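Local coordinates for dimethyl-sulfide monooxygenase (Hyphomicrobium sulfonivorans, PDB 6AK1), which oxidises dimethyl sulfide to methanethiol and formaldehyde with NADH and molecular oxygen, as the large subunit of an FMN-dependent two-component monooxygenase, at residues E45-C50 / E97-G102; S27-R32 / V400-V405; S16-G21 / N395-V400. All coordinates share one frame; numbering follows the deposited sequence.

Contact 1 (E45-C50 / E97-G102)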
ATOM      1  N   GLU A  45      -4.420  -7.832  16.802  1.00 20.42           N
ATOM      2  CA  GLU A  45      -3.581  -6.920  17.562  1.00 23.18           C
ATOM      3  C   GLU A  45      -3.702  -5.485  17.045  1.00 26.24           C
ATOM      4  O   GLU A  45      -3.654  -4.539  17.839  1.00 23.36           O
ATOM      5  CB  GLU A  45      -2.128  -7.404  17.516  1.00 22.73           C
ATOM      6  CG  GLU A  45      -1.118  -6.449  18.130  1.00 24.08           C
ATOM      7  CD  GLU A  45      -1.138  -6.450  19.664  1.00 27.77           C
ATOM      8  OE1 GLU A  45      -2.117  -6.951  20.251  1.00 25.74           O
ATOM      9  OE2 GLU A  45      -0.163  -5.954  20.279  1.00 29.15           O
ATOM     10  N   LEU A  46      -3.895  -5.307  15.731  1.00 23.77           N
ATOM     11  CA  LEU A  46      -4.156  -3.974  15.191  1.00 22.87           C
ATOM     12  C   LEU A  46      -5.455  -3.377  15.720  1.00 22.44           C
ATOM     13  O   LEU A  46      -5.535  -2.158  15.894  1.00 22.75           O
ATOM     14  CB  LEU A  46      -4.181  -4.012  13.662  1.00 22.02           C
ATOM     15  CG  LEU A  46      -2.850  -4.290  12.940  1.00 22.45           C
ATOM     16  CD1 LEU A  46      -2.965  -3.985  11.475  1.00 26.54           C
ATOM     17  CD2 LEU A  46      -1.734  -3.472  13.529  1.00 21.14           C
ATOM     18  N   GLU A  47      -6.482  -4.197  15.988  1.00 22.51           N
ATOM     19  CA  GLU A  47      -7.730  -3.623  16.495  1.00 25.69           C
ATOM     20  C   GLU A  47      -7.641  -3.273  17.974  1.00 23.41           C
ATOM     21  O   GLU A  47      -8.302  -2.335  18.420  1.00 28.33           O
ATOM     22  CB  GLU A  47      -8.918  -4.568  16.253  1.00 27.47           C
ATOM     23  CG  GLU A  47      -9.240  -4.699  14.800  1.00 26.19           C
ATOM     24  CD  GLU A  47     -10.683  -5.070  14.498  1.00 25.09           C
ATOM     25  OE1 GLU A  47     -11.330  -5.797  15.284  1.00 31.31           O
ATOM     26  OE2 GLU A  47     -11.172  -4.630  13.442  1.00 25.58           O
ATOM     27  N   ARG A  48      -6.827  -3.993  18.740  1.00 26.35           N
ATOM     28  CA  ARG A  48      -6.570  -3.595  20.118  1.00 30.24           C
ATOM     29  C   ARG A  48      -6.053  -2.160  20.193  1.00 26.53           C
ATOM     30  O   ARG A  48      -6.328  -1.449  21.166  1.00 29.59           O
ATOM     31  CB  ARG A  48      -5.577  -4.570  20.771  1.00 29.94           C
ATOM     32  CG  ARG A  48      -5.278  -4.283  22.244  1.00 24.35           C
ATOM     33  CD  ARG A  48      -4.356  -5.324  22.848  1.00 27.10           C
ATOM     34  NE  ARG A  48      -2.960  -5.208  22.430  1.00 25.62           N
ATOM     35  CZ  ARG A  48      -2.047  -4.465  23.055  1.00 28.56           C
ATOM     36  NH1 ARG A  48      -2.388  -3.742  24.117  1.00 27.96           N
ATOM     37  NH2 ARG A  48      -0.790  -4.437  22.618  1.00 22.14           N
ATOM     38  N   GLY A  49      -5.332  -1.709  19.171  1.00 29.50           N
ATOM     39  CA  GLY A  49      -4.851  -0.346  19.103  1.00 25.36           C
ATOM     40  C   GLY A  49      -5.609   0.563  18.162  1.00 30.28           C
ATOM     41  O   GLY A  49      -5.159   1.693  17.936  1.00 31.36           O
ATOM     42  N   CYS A  50      -6.730   0.101  17.587  1.00 30.44           N
ATOM     43  CA  CYS A  50      -7.582   0.900  16.685  1.00 27.59           C
ATOM     44  C   CYS A  50      -6.800   1.456  15.491  1.00 27.52           C
ATOM     45  O   CYS A  50      -7.061   2.565  15.007  1.00 25.69           O
ATOM     46  CB  CYS A  50      -8.287   2.031  17.447  1.00 29.21           C
ATOM     47  SG  CYS A  50      -9.549   1.502  18.644  1.00 35.56           S
ATOM     48  N   GLU A  97     -13.419  -6.659  13.006  1.00 25.08           N
ATOM     49  CA  GLU A  97     -14.637  -5.947  12.680  1.00 26.55           C
ATOM     50  C   GLU A  97     -14.398  -4.673  11.879  1.00 28.38           C
ATOM     51  O   GLU A  97     -15.235  -4.325  11.047  1.00 25.87           O
ATOM     52  CB  GLU A  97     -15.384  -5.608  13.978  1.00 25.78           C
ATOM     53  CG  GLU A  97     -16.789  -5.090  13.772  1.00 42.07           C
ATOM     54  CD  GLU A  97     -17.462  -4.725  15.081  1.00 45.12           C
ATOM     55  OE1 GLU A  97     -18.590  -4.186  15.033  1.00 43.85           O
ATOM     56  OE2 GLU A  97     -16.854  -4.975  16.152  1.00 49.61           O
ATOM     57  N   HIS A  98     -13.258  -3.997  12.068  1.00 22.04           N
ATOM     58  CA  HIS A  98     -13.089  -2.626  11.597  1.00 20.87           C
ATOM     59  C   HIS A  98     -11.786  -2.347  10.847  1.00 22.21           C
ATOM     60  O   HIS A  98     -11.765  -1.477   9.970  1.00 22.00           O
ATOM     61  CB  HIS A  98     -13.174  -1.666  12.788  1.00 23.06           C
ATOM     62  CG  HIS A  98     -14.558  -1.501  13.333  1.00 26.25           C
ATOM     63  ND1 HIS A  98     -15.589  -0.960  12.595  1.00 26.52           N
ATOM     64  CD2 HIS A  98     -15.085  -1.819  14.541  1.00 26.86           C
ATOM     65  CE1 HIS A  98     -16.694  -0.955  13.322  1.00 25.16           C
ATOM     66  NE2 HIS A  98     -16.415  -1.474  14.506  1.00 26.53           N
ATOM     67  N   VAL A  99     -10.683  -3.026  11.192  1.00 18.45           N
ATOM     68  CA  VAL A  99      -9.413  -2.709  10.547  1.00 20.99           C
ATOM     69  C   VAL A  99      -9.523  -2.964   9.043  1.00 20.72           C
ATOM     70  O   VAL A  99     -10.172  -3.919   8.597  1.00 21.90           O
ATOM     71  CB  VAL A  99      -8.254  -3.503  11.184  1.00 21.13           C
ATOM     72  CG1 VAL A  99      -8.381  -4.991  10.895  1.00 20.46           C
ATOM     73  CG2 VAL A  99      -6.905  -2.994  10.686  1.00 19.51           C
ATOM     74  N   GLY A 100      -8.915  -2.079   8.243  1.00 22.97           N
ATOM     75  CA  GLY A 100      -8.903  -2.261   6.805  1.00 20.64           C
ATOM     76  C   GLY A 100      -7.724  -3.116   6.339  1.00 23.03           C
ATOM     77  O   GLY A 100      -6.769  -3.348   7.074  1.00 25.00           O
ATOM     78  N   PHE A 101      -7.805  -3.588   5.092  1.00 19.82           N
ATOM     79  CA  PHE A 101      -6.747  -4.401   4.496  1.00 22.61           C
ATOM     80  C   PHE A 101      -6.365  -3.782   3.161  1.00 23.32           C
ATOM     81  O   PHE A 101      -7.172  -3.770   2.228  1.00 22.58           O
ATOM     82  CB  PHE A 101      -7.186  -5.860   4.330  1.00 17.70           C
ATOM     83  CG  PHE A 101      -7.675  -6.471   5.601  1.00 20.07           C
ATOM     84  CD1 PHE A 101      -6.769  -6.843   6.595  1.00 20.53           C
ATOM     85  CD2 PHE A 101      -9.035  -6.630   5.838  1.00 17.72           C
ATOM     86  CE1 PHE A 101      -7.199  -7.385   7.796  1.00 17.14           C
ATOM     87  CE2 PHE A 101      -9.475  -7.172   7.035  1.00 20.55           C
ATOM     88  CZ  PHE A 101      -8.539  -7.564   8.018  1.00 16.00           C
ATOM     89  N   GLY A 102      -5.151  -3.244   3.090  1.00 19.24           N
ATOM     90  CA  GLY A 102      -4.612  -2.755   1.842  1.00 22.58           C
ATOM     91  C   GLY A 102      -3.875  -3.874   1.141  1.00 22.67           C
ATOM     92  O   GLY A 102      -2.908  -4.423   1.678  1.00 21.73           O
TER
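The carboxylate of Glu47 reaches across to three consecutive backbone amides, those of Glu97, His98 and Val99, and a single oxygen, OE2, accepts from all of them. The bond from His98 N to Glu47 OE2 is 2.6 Å long and arrives on the syn lone pair, on the side of the other carboxylate oxygen. Val99 N takes the anti lone pair of Glu47 OE2 at 2.8 Å, and both bonds bend little, each with an angle of 160° at the hydrogen. The third bond, from Glu97 N, is longer, 3.1 Å to Glu47 OE2, again on the syn side but 22° out of the carboxylate plane; Glu97 N also makes a weak bond to Glu47 OE1. With donors on both sides of OE2 and one shared with OE1, the carboxylate has little freedom to rotate, and the converging N-H dipoles would be expected to favour its negative form.

The pairing belongs to the TIM-barrel scaffold of the luciferase-like monooxygenases. Glu47 stands in the last turn of helix 36-48, which a Schellman motif closes with Cys50 at positive phi, while residues 97-99 lead directly into strand 100-106 of the parallel barrel. A helix terminus is thereby fastened to the approach of a strand, and Gly100 then pairs with Asp52 and Leu54 beside it. His98 directs ND1 to Lys434, and its ring stacks with Tyr426.

Next to the polar grip the contact turns apolar. Glu47 CG lies 3.9 Å from Val99 CB, so the aliphatic stem of the glutamate rests on the valine whose amide its tip binds. Val99 CG2, anti to the backbone N, extends instead to Leu46 CD1 at 4.1 Å, the two side chains crossing at about a right angle.

Contact 2 (S27-R32 / V400-V405)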
ATOM      1  N   SER A  27      12.681 -12.278  19.462  1.00 21.80           N
ATOM      2  CA  SER A  27      11.301 -11.810  19.490  1.00 24.28           C
ATOM      3  C   SER A  27      10.613 -11.825  18.131  1.00 24.39           C
ATOM      4  O   SER A  27       9.383 -11.714  18.085  1.00 20.45           O
ATOM      5  CB  SER A  27      11.226 -10.389  20.038  1.00 19.70           C
ATOM      6  OG  SER A  27      11.791 -10.350  21.328  1.00 34.81           O
ATOM      7  N   SER A  28      11.348 -11.925  17.028  1.00 23.40           N
ATOM      8  CA  SER A  28      10.714 -11.756  15.728  1.00 24.27           C
ATOM      9  C   SER A  28      10.000 -13.027  15.296  1.00 23.13           C
ATOM     10  O   SER A  28      10.573 -14.123  15.328  1.00 21.85           O
ATOM     11  CB  SER A  28      11.726 -11.353  14.659  1.00 21.93           C
ATOM     12  OG  SER A  28      11.056 -10.959  13.469  1.00 22.49           O
ATOM     13  N   GLN A  29       8.754 -12.862  14.866  1.00 21.08           N
ATOM     14  CA  GLN A  29       8.013 -13.901  14.163  1.00 21.56           C
ATOM     15  C   GLN A  29       7.909 -13.618  12.662  1.00 23.18           C
ATOM     16  O   GLN A  29       7.005 -14.142  11.993  1.00 22.66           O
ATOM     17  CB  GLN A  29       6.626 -14.063  14.793  1.00 20.67           C
ATOM     18  CG  GLN A  29       6.689 -14.382  16.283  1.00 20.81           C
ATOM     19  CD  GLN A  29       5.322 -14.547  16.896  1.00 19.97           C
ATOM     20  OE1 GLN A  29       4.425 -15.093  16.272  1.00 28.79           O
ATOM     21  NE2 GLN A  29       5.153 -14.060  18.113  1.00 16.54           N
ATOM     22  N   ALA A  30       8.833 -12.822  12.118  1.00 18.98           N
ATOM     23  CA  ALA A  30       8.841 -12.557  10.679  1.00 22.09           C
ATOM     24  C   ALA A  30       8.882 -13.847   9.877  1.00 22.42           C
ATOM     25  O   ALA A  30       8.248 -13.949   8.821  1.00 21.59           O
ATOM     26  CB  ALA A  30      10.033 -11.679  10.299  1.00 18.23           C
ATOM     27  N   ALA A  31       9.620 -14.850  10.371  1.00 18.36           N
ATOM     28  CA  ALA A  31       9.720 -16.120   9.670  1.00 23.84           C
ATOM     29  C   ALA A  31       8.395 -16.876   9.594  1.00 21.48           C
ATOM     30  O   ALA A  31       8.345 -17.911   8.922  1.00 23.61           O
ATOM     31  CB  ALA A  31      10.786 -16.999  10.336  1.00 18.27           C
ATOM     32  N   ARG A  32       7.330 -16.400  10.249  1.00 21.25           N
ATOM     33  CA  ARG A  32       6.012 -17.032  10.186  1.00 20.22           C
ATOM     34  C   ARG A  32       5.100 -16.409   9.129  1.00 22.32           C
ATOM     35  O   ARG A  32       3.883 -16.614   9.177  1.00 19.48           O
ATOM     36  CB  ARG A  32       5.316 -16.970  11.542  1.00 19.48           C
ATOM     37  CG  ARG A  32       6.098 -17.602  12.700  1.00 26.56           C
ATOM     38  CD  ARG A  32       5.251 -17.634  13.969  1.00 23.58           C
ATOM     39  NE  ARG A  32       4.156 -18.612  13.869  1.00 22.30           N
ATOM     40  CZ  ARG A  32       3.087 -18.606  14.663  1.00 30.02           C
ATOM     41  NH1 ARG A  32       2.946 -17.648  15.591  1.00 26.06           N
ATOM     42  NH2 ARG A  32       2.150 -19.538  14.524  1.00 29.95           N
ATOM     43  N   VAL A 400      11.273  -5.704  14.121  1.00 23.34           N
ATOM     44  CA  VAL A 400      10.833  -7.023  14.553  1.00 24.07           C
ATOM     45  C   VAL A 400       9.314  -7.006  14.588  1.00 23.02           C
ATOM     46  O   VAL A 400       8.691  -5.976  14.855  1.00 25.83           O
ATOM     47  CB  VAL A 400      11.410  -7.432  15.929  1.00 25.28           C
ATOM     48  CG1 VAL A 400      12.928  -7.405  15.904  1.00 25.04           C
ATOM     49  CG2 VAL A 400      10.877  -6.538  17.022  1.00 28.99           C
ATOM     50  N   THR A 401       8.718  -8.149  14.291  1.00 22.59           N
ATOM     51  CA  THR A 401       7.272  -8.256  14.248  1.00 22.68           C
ATOM     52  C   THR A 401       6.899  -9.479  15.072  1.00 20.96           C
ATOM     53  O   THR A 401       7.604 -10.484  15.017  1.00 21.38           O
ATOM     54  CB  THR A 401       6.761  -8.354  12.775  1.00 20.15           C
ATOM     55  OG1 THR A 401       5.334  -8.504  12.757  1.00 21.40           O
ATOM     56  CG2 THR A 401       7.404  -9.511  12.060  1.00 18.95           C
ATOM     57  N   PRO A 402       5.804  -9.398  15.853  1.00 25.78           N
ATOM     58  CA  PRO A 402       4.849  -8.288  15.927  1.00 24.24           C
ATOM     59  C   PRO A 402       5.204  -7.203  16.915  1.00 24.01           C
ATOM     60  O   PRO A 402       4.354  -6.322  17.108  1.00 23.45           O
ATOM     61  CB  PRO A 402       3.579  -8.971  16.413  1.00 20.99           C
ATOM     62  CG  PRO A 402       4.130  -9.947  17.422  1.00 21.50           C
ATOM     63  CD  PRO A 402       5.354 -10.526  16.697  1.00 22.08           C
ATOM     64  N   GLY A 403       6.384  -7.280  17.546  1.00 22.34           N
ATOM     65  CA  GLY A 403       6.699  -6.359  18.631  1.00 19.57           C
ATOM     66  C   GLY A 403       6.639  -4.898  18.221  1.00 25.32           C
ATOM     67  O   GLY A 403       6.294  -4.033  19.035  1.00 21.76           O
ATOM     68  N   SER A 404       6.957  -4.604  16.953  1.00 24.21           N
ATOM     69  CA  SER A 404       6.945  -3.220  16.492  1.00 24.74           C
ATOM     70  C   SER A 404       5.557  -2.606  16.630  1.00 25.05           C
ATOM     71  O   SER A 404       5.423  -1.468  17.087  1.00 25.21           O
ATOM     72  CB  SER A 404       7.428  -3.151  15.047  1.00 25.33           C
ATOM     73  OG  SER A 404       6.808  -2.071  14.367  1.00 31.33           O
ATOM     74  N   VAL A 405       4.517  -3.357  16.258  1.00 24.29           N
ATOM     75  CA  VAL A 405       3.135  -2.899  16.403  1.00 22.76           C
ATOM     76  C   VAL A 405       2.702  -2.912  17.866  1.00 22.04           C
ATOM     77  O   VAL A 405       2.074  -1.959  18.354  1.00 22.13           O
ATOM     78  CB  VAL A 405       2.207  -3.776  15.549  1.00 21.35           C
ATOM     79  CG1 VAL A 405       0.778  -3.656  16.039  1.00 24.08           C
ATOM     80  CG2 VAL A 405       2.314  -3.416  14.080  1.00 23.11           C
TER
HETATM   81  O   HOH W   1       8.300  -9.131  18.014  1.00 28.57           O
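Gln29 and Thr401 join two loops of a TIM-barrel protein through their backbones: residues 27-32 belong to the long connection between strand 6-12 and helix 36-48, and residues 400-402 lead from strand 393-397 into helix 403-418, whose first turn begins at Gly403. The direct hydrogen bond runs from Gln29 N to Thr401 O, at 2.6 Å and nearly straight. The donor stands almost in line with the carbonyl, the C=O...N angle being 171°. Ser28 CA adds a CA-H...O contact to the same oxygen, Thr401 O, at 3.4 Å.

A water supplies a second polar link. It donates to Ser27 O and accepts from Gly403 N, bridging the loop to the helix start. Within the loop, Ser28 OG lies anti to its own backbone N (chi1 -169°) and accepts from Ala30 N at 3.2 Å, an ST turn spanning residues 28-30. Gln29 OE1 in turn accepts from Arg32 NH1: OE1 lies in the guanidinium plane of Arg32, whereas the donor NH1 is tilted 32° from the carbonyl plane of Gln29. Arg32 NE also forms a salt bridge with Asp35.

Van der Waals contacts complete the interface. Ser28 CB meets Val400 CB at 4.1 Å, and the extended Gln29 chain crosses Pro402, which follows a cis peptide bond, with its amide end against the proline ring: NE2 is 3.8 Å from Pro402 CD. Thr401 divides its branches: OG1 pairs with Tyr38 OH of helix 36-48, whereas the methyl CG2 packs 3.8 Å from Ala30 CB and 3.6 Å from Ala30 N.

Contact 3 (S16-G21 / N395-V400)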
ATOM      1  N   SER A  16      12.009 -10.676   5.464  1.00 21.47           N
ATOM      2  CA  SER A  16      12.685  -9.381   5.570  1.00 20.84           C
ATOM      3  C   SER A  16      12.050  -8.400   4.587  1.00 22.96           C
ATOM      4  O   SER A  16      12.139  -8.584   3.366  1.00 20.29           O
ATOM      5  CB  SER A  16      14.177  -9.527   5.308  1.00 21.14           C
ATOM      6  OG  SER A  16      14.808 -10.330   6.301  1.00 24.24           O
ATOM      7  N   HIS A  17      11.423  -7.355   5.120  1.00 19.42           N
ATOM      8  CA  HIS A  17      10.664  -6.409   4.315  1.00 21.37           C
ATOM      9  C   HIS A  17      11.435  -5.107   4.151  1.00 19.95           C
ATOM     10  O   HIS A  17      11.969  -4.819   3.077  1.00 22.91           O
ATOM     11  CB  HIS A  17       9.298  -6.146   4.968  1.00 18.76           C
ATOM     12  CG  HIS A  17       8.400  -5.252   4.176  1.00 17.45           C
ATOM     13  ND1 HIS A  17       7.320  -4.600   4.739  1.00 17.91           N
ATOM     14  CD2 HIS A  17       8.407  -4.910   2.863  1.00 20.73           C
ATOM     15  CE1 HIS A  17       6.705  -3.888   3.807  1.00 19.04           C
ATOM     16  NE2 HIS A  17       7.347  -4.055   2.661  1.00 21.44           N
ATOM     17  N   GLN A  18      11.468  -4.305   5.206  1.00 21.75           N
ATOM     18  CA  GLN A  18      12.220  -3.059   5.235  1.00 25.97           C
ATOM     19  C   GLN A  18      13.493  -3.145   6.075  1.00 26.27           C
ATOM     20  O   GLN A  18      14.267  -2.180   6.088  1.00 26.12           O
ATOM     21  CB  GLN A  18      11.333  -1.920   5.753  1.00 21.76           C
ATOM     22  CG  GLN A  18      10.078  -1.674   4.926  1.00 24.51           C
ATOM     23  CD  GLN A  18      10.378  -1.136   3.517  1.00 28.98           C
ATOM     24  OE1 GLN A  18       9.998  -1.741   2.512  1.00 30.05           O
ATOM     25  NE2 GLN A  18      11.047   0.005   3.449  1.00 23.97           N
ATOM     26  N   SER A  19      13.748  -4.273   6.752  1.00 21.78           N
ATOM     27  CA  SER A  19      14.907  -4.435   7.626  1.00 24.72           C
ATOM     28  C   SER A  19      15.618  -5.747   7.324  1.00 28.07           C
ATOM     29  O   SER A  19      14.976  -6.759   7.025  1.00 30.45           O
ATOM     30  CB  SER A  19      14.505  -4.420   9.106  1.00 25.98           C
ATOM     31  OG  SER A  19      14.071  -3.128   9.505  1.00 27.66           O
ATOM     32  N   ALA A  20      16.949  -5.739   7.441  1.00 23.98           N
ATOM     33  CA  ALA A  20      17.777  -6.891   7.101  1.00 26.98           C
ATOM     34  C   ALA A  20      18.341  -7.527   8.364  1.00 24.62           C
ATOM     35  O   ALA A  20      18.814  -6.819   9.252  1.00 29.05           O
ATOM     36  CB  ALA A  20      18.915  -6.480   6.163  1.00 23.06           C
ATOM     37  N   GLY A  21      18.293  -8.861   8.444  1.00 23.23           N
ATOM     38  CA  GLY A  21      18.855  -9.591   9.565  1.00 22.50           C
ATOM     39  C   GLY A  21      18.049  -9.593  10.855  1.00 25.08           C
ATOM     40  O   GLY A  21      18.217 -10.516  11.668  1.00 23.73           O
ATOM     41  N   ASN A 395       2.652   4.756   7.598  1.00 23.16           N
ATOM     42  CA  ASN A 395       2.808   3.334   7.313  1.00 21.47           C
ATOM     43  C   ASN A 395       3.987   2.867   8.149  1.00 20.60           C
ATOM     44  O   ASN A 395       5.149   3.052   7.765  1.00 19.76           O
ATOM     45  CB  ASN A 395       3.041   3.077   5.827  1.00 24.48           C
ATOM     46  CG  ASN A 395       1.750   2.851   5.070  1.00 32.54           C
ATOM     47  OD1 ASN A 395       0.660   3.090   5.600  1.00 30.67           O
ATOM     48  ND2 ASN A 395       1.860   2.415   3.817  1.00 31.76           N
ATOM     49  N   LEU A 396       3.673   2.279   9.300  1.00 21.03           N
ATOM     50  CA  LEU A 396       4.648   1.877  10.307  1.00 19.26           C
ATOM     51  C   LEU A 396       5.286   0.551   9.914  1.00 19.86           C
ATOM     52  O   LEU A 396       4.649  -0.507   9.997  1.00 23.06           O
ATOM     53  CB  LEU A 396       3.955   1.786  11.664  1.00 23.11           C
ATOM     54  CG  LEU A 396       3.352   3.143  12.048  1.00 19.89           C
ATOM     55  CD1 LEU A 396       2.398   3.052  13.197  1.00 18.86           C
ATOM     56  CD2 LEU A 396       4.476   4.123  12.371  1.00 22.79           C
ATOM     57  N   ALA A 397       6.533   0.609   9.467  1.00 21.86           N
ATOM     58  CA  ALA A 397       7.292  -0.582   9.127  1.00 22.12           C
ATOM     59  C   ALA A 397       7.877  -1.210  10.388  1.00 24.98           C
ATOM     60  O   ALA A 397       8.003  -0.569  11.434  1.00 20.63           O
ATOM     61  CB  ALA A 397       8.416  -0.240   8.147  1.00 24.45           C
ATOM     62  N   TYR A 398       8.251  -2.481  10.283  1.00 23.36           N
ATOM     63  CA  TYR A 398       8.758  -3.183  11.446  1.00 24.61           C
ATOM     64  C   TYR A 398      10.255  -3.453  11.326  1.00 26.46           C
ATOM     65  O   TYR A 398      10.793  -3.631  10.226  1.00 25.53           O
ATOM     66  CB  TYR A 398       7.983  -4.495  11.679  1.00 22.34           C
ATOM     67  CG  TYR A 398       8.075  -5.574  10.609  1.00 22.27           C
ATOM     68  CD1 TYR A 398       9.150  -6.450  10.577  1.00 19.99           C
ATOM     69  CD2 TYR A 398       7.051  -5.766   9.685  1.00 22.67           C
ATOM     70  CE1 TYR A 398       9.241  -7.448   9.625  1.00 21.28           C
ATOM     71  CE2 TYR A 398       7.120  -6.781   8.721  1.00 19.61           C
ATOM     72  CZ  TYR A 398       8.210  -7.615   8.701  1.00 23.70           C
ATOM     73  OH  TYR A 398       8.298  -8.615   7.754  1.00 27.31           O
ATOM     74  N   ALA A 399      10.924  -3.449  12.479  1.00 23.50           N
ATOM     75  CA  ALA A 399      12.231  -4.081  12.596  1.00 26.57           C
ATOM     76  C   ALA A 399      12.077  -5.515  13.078  1.00 24.36           C
ATOM     77  O   ALA A 399      12.673  -6.439  12.514  1.00 24.03           O
ATOM     78  CB  ALA A 399      13.126  -3.297  13.558  1.00 27.51           C
ATOM     79  N   VAL A 400      11.273  -5.704  14.121  1.00 23.34           N
ATOM     80  CA  VAL A 400      10.833  -7.023  14.553  1.00 24.07           C
ATOM     81  C   VAL A 400       9.314  -7.006  14.588  1.00 23.02           C
ATOM     82  O   VAL A 400       8.691  -5.976  14.855  1.00 25.83           O
ATOM     83  CB  VAL A 400      11.410  -7.432  15.929  1.00 25.28           C
ATOM     84  CG1 VAL A 400      12.928  -7.405  15.904  1.00 25.04           C
ATOM     85  CG2 VAL A 400      10.877  -6.538  17.022  1.00 28.99           C
TER
HETATM   86  O   HOH W   2       7.133  -3.418   7.126  1.00 18.36           O
HETATM   87  O   HOH W   3       9.922  -4.415   7.706  1.00 21.51           O
HETATM   88  O   HOH W   4      12.039  -1.315   8.921  1.00 30.44           O
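His17 CB approaches the Tyr398 ring obliquely, 3.9 Å from the phenolic oxygen OH of Tyr398 and a little farther from CZ. The imidazole itself leads away from this meeting point: CG lies anti to the backbone N (chi1 -176°). The Tyr398 hydroxyl hydrogen-bonds to Val15 O.

Gln18 CG lies over the ring of His17. Set beside the backbone N by chi1 of -59°, it stands 3.9 Å above the centre of the imidazole, and beyond it the chain bends. The same CG touches Ala397 CB, also at 3.9 Å, so that one methylene sits against both an imidazole and an alanine methyl. Ser19 directs OG toward the next part of the opposing chain, where it lies 3.7 Å from Ala399 CA.

Three ordered waters link the polar atoms of the two segments. One molecule accepts from Gln18 N, donates to Tyr398 O at 2.8 Å and rests over the centre of one face of the Tyr398 ring. Another donates to the same carbonyl and pairs with Ser19 OG, giving Tyr398 O two water donors. A third pairs with His17 ND1 at 2.7 Å and is weakly bound by Tyr398 N.

The contact lies at the C-terminal end of barrel strand 393-397, the end at which TIM barrels carry their active sites, and His17 is about 8 Å, side chain to side chain, from both Asp58 and Thr104, FMN-binding residues by similarity to relatives. The loop after strand 6-12 thus folds over the end of strand 393-397, with His17 against Phe10 and Met12 of strand 6-12 and Ala57 of strand 53-57, while Ala397 packs on Leu280 and Thr282 of strand 276-284.

Contacts 2 and 3 show how one long loop can be fastened twice to one continuous run of chain. They share Val400, their centres are about 9 Å apart, and Ser404 CB of contact 2 packs 3.7 Å from Tyr398 CB of contact 3. Contact 1 is nested in sequence within the loops that both close. It meets contact 2 through Leu46 CD2, 3.6 Å from Val405 CG1, where helices 36-48 and 403-418 touch; its centre is about 17 Å from that of contact 2 and about 19 Å from that of contact 3, which it does not touch, though both reach the same barrel sheet. Contact 3 alone approaches the FMN site inferred by similarity.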